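Local structure of copper-transporting ATPase RAN1 (Arabidopsis thaliana, 3DXS) at residues R2-G7 against V51-I56. The protein is a P-type ATPase that probably uses ATP hydrolysis to move copper across membranes, and its metal-binding domain is seen here with zinc. The protein carries 1 engineered substitution. Sequence-based numbering, arbitrary orientation. Where two conformers were deposited one is given.
Sequences RKIQVG and VKEEDI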
loop_
_atom_site.group_PDB
_atom_site.type_symbol
_atom_site.label_atom_id
_atom_site.label_comp_id
_atom_site.label_asym_id
_atom_site.label_seq_id
_atom_site.Cartn_x
_atom_site.Cartn_y
_atom_site.Cartn_z
ATOM N N ARG A 2 7.851 -7.187 7.877
ATOM C CA ARG A 2 8.537 -7.010 6.603
ATOM C C ARG A 2 8.107 -5.678 6.031
ATOM O O ARG A 2 7.106 -5.107 6.465
ATOM C CB ARG A 2 8.177 -8.136 5.647
ATOM C CG ARG A 2 8.642 -9.502 6.114
ATOM N N LYS A 3 8.881 -5.164 5.082
ATOM C CA LYS A 3 8.523 -3.914 4.393
ATOM C C LYS A 3 8.609 -4.065 2.887
ATOM O O LYS A 3 9.606 -4.538 2.353
ATOM C CB LYS A 3 9.428 -2.758 4.846
ATOM C CG LYS A 3 9.044 -1.397 4.264
ATOM C CD LYS A 3 9.975 -0.293 4.743
ATOM C CE LYS A 3 9.566 1.095 4.243
ATOM N NZ LYS A 3 10.595 2.154 4.558
ATOM N N ILE A 4 7.535 -3.667 2.226
ATOM C CA ILE A 4 7.448 -3.706 0.743
ATOM C C ILE A 4 7.182 -2.327 0.161
ATOM O O ILE A 4 6.585 -1.460 0.790
ATOM C CB ILE A 4 6.397 -4.704 0.200
ATOM C CG1 ILE A 4 5.004 -4.440 0.798
ATOM C CG2 ILE A 4 6.864 -6.111 0.439
ATOM C CD1 ILE A 4 3.923 -5.380 0.332
ATOM N N GLN A 5 7.672 -2.164 -1.056
ATOM C CA GLN A 5 7.425 -0.985 -1.875
ATOM C C GLN A 5 6.455 -1.353 -2.967
ATOM O O GLN A 5 6.752 -2.148 -3.843
ATOM C CB GLN A 5 8.742 -0.479 -2.481
ATOM C CG GLN A 5 9.794 -0.177 -1.439
ATOM C CD GLN A 5 11.169 0.141 -2.016
ATOM O OE1 GLN A 5 11.389 0.068 -3.230
ATOM N NE2 GLN A 5 12.105 0.498 -1.137
ATOM N N VAL A 6 5.261 -0.792 -2.862
ATOM C CA VAL A 6 4.171 -1.089 -3.788
ATOM C C VAL A 6 3.997 0.035 -4.785
ATOM O O VAL A 6 3.982 1.214 -4.444
ATOM C CB VAL A 6 2.838 -1.314 -3.023
ATOM C CG1 VAL A 6 1.777 -1.872 -3.943
ATOM C CG2 VAL A 6 3.045 -2.241 -1.838
ATOM N N GLY A 7 3.872 -0.351 -6.040
ATOM C CA GLY A 7 3.546 0.597 -7.098
ATOM C C GLY A 7 2.045 0.766 -7.152
ATOM O O GLY A 7 1.290 -0.195 -7.051
ATOM N N VAL A 51 -0.916 -10.900 7.236
ATOM C CA VAL A 51 -1.211 -10.396 5.890
ATOM C C VAL A 51 -0.018 -10.563 4.991
ATOM O O VAL A 51 1.124 -10.556 5.421
ATOM C CB VAL A 51 -1.691 -8.908 5.933
ATOM C CG1 VAL A 51 -0.600 -7.970 6.427
ATOM C CG2 VAL A 51 -2.206 -8.459 4.569
ATOM N N LYS A 52 -0.307 -10.747 3.720
ATOM C CA LYS A 52 0.758 -10.866 2.723
ATOM C C LYS A 52 0.605 -9.858 1.604
ATOM O O LYS A 52 -0.356 -9.103 1.534
ATOM C CB LYS A 52 0.858 -12.291 2.174
ATOM C CG LYS A 52 1.388 -13.329 3.195
ATOM C CD LYS A 52 2.686 -12.875 3.893
ATOM C CE LYS A 52 3.570 -14.059 4.316
ATOM N NZ LYS A 52 2.870 -15.085 5.146
ATOM N N GLU A 53 1.606 -9.868 0.744
ATOM C CA GLU A 53 1.755 -8.852 -0.301
ATOM C C GLU A 53 0.525 -8.752 -1.184
ATOM O O GLU A 53 0.079 -7.663 -1.552
ATOM C CB GLU A 53 3.019 -9.108 -1.133
ATOM C CG GLU A 53 4.259 -8.690 -0.369
ATOM C CD GLU A 53 5.523 -9.377 -0.823
ATOM O OE1 GLU A 53 5.739 -9.461 -2.053
ATOM O OE2 GLU A 53 6.301 -9.818 0.061
ATOM N N GLU A 54 -0.026 -9.907 -1.491
ATOM C CA GLU A 54 -1.170 -10.014 -2.395
ATOM C C GLU A 54 -2.391 -9.325 -1.796
ATOM O O GLU A 54 -3.210 -8.736 -2.486
ATOM C CB GLU A 54 -1.484 -11.485 -2.706
ATOM C CG GLU A 54 -0.359 -12.223 -3.427
ATOM C CD GLU A 54 0.626 -12.906 -2.481
ATOM O OE1 GLU A 54 0.694 -12.520 -1.296
ATOM O OE2 GLU A 54 1.337 -13.831 -2.928
ATOM N N ASP A 55 -2.481 -9.414 -0.483
ATOM C CA ASP A 55 -3.608 -8.858 0.258
ATOM C C ASP A 55 -3.492 -7.341 0.307
ATOM O O ASP A 55 -4.474 -6.606 0.271
ATOM C CB ASP A 55 -3.665 -9.429 1.673
ATOM C CG ASP A 55 -3.698 -10.928 1.672
ATOM O OD1 ASP A 55 -4.590 -11.479 0.997
ATOM O OD2 ASP A 55 -2.832 -11.543 2.338
ATOM N N ILE A 56 -2.254 -6.897 0.372
ATOM C CA ILE A 56 -1.947 -5.459 0.397
ATOM C C ILE A 56 -2.296 -4.854 -0.958
ATOM O O ILE A 56 -2.931 -3.810 -1.063
ATOM C CB ILE A 56 -0.473 -5.215 0.806
ATOM C CG1 ILE A 56 -0.344 -5.528 2.296
ATOM C CG2 ILE A 56 -0.031 -3.758 0.506
ATOM C CD1 ILE A 56 1.075 -5.598 2.802
#
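Ile4 lays both of its branches over the Glu53 side chain, joining strand 2-9 to the first turn of helix 53-63 in the ferredoxin-like fold of this heavy-metal-associated domain. Its CD1 approaches Glu53 CG at 3.4 Å in one of the two Glu53 conformers, a short distance to be read with caution, while Ile4 CG2 lies 3.7 Å from Glu53 CD, the carboxylate carbon. With chi1 at 55°, Ile4 CG1 sits over its own backbone, flanked by N and C, and carries CD1 toward the helix, where it also meets Ile56 CD1 tip to tip at 3.8 Å. Two residues further along the strand, Val6 crosses Ile56 more loosely, its CG2 4.2 Å from Ile56 CG2. Ile4, Val6 and Ile56 are thus buried between sheet and helix, where Ile69 and Ala67 of strand 66-72 and Phe46 of strand 41-46 pack around them. Lys3 and Gln5 alternate with these residues along the strand and pair with Glu73. At the N-cap position, Lys52 O accepts from both Asp55 N and Ile56 N, and Lys52 N donates to Asp55 OD2 at 3.0 Å, on that oxygen's anti lone pair.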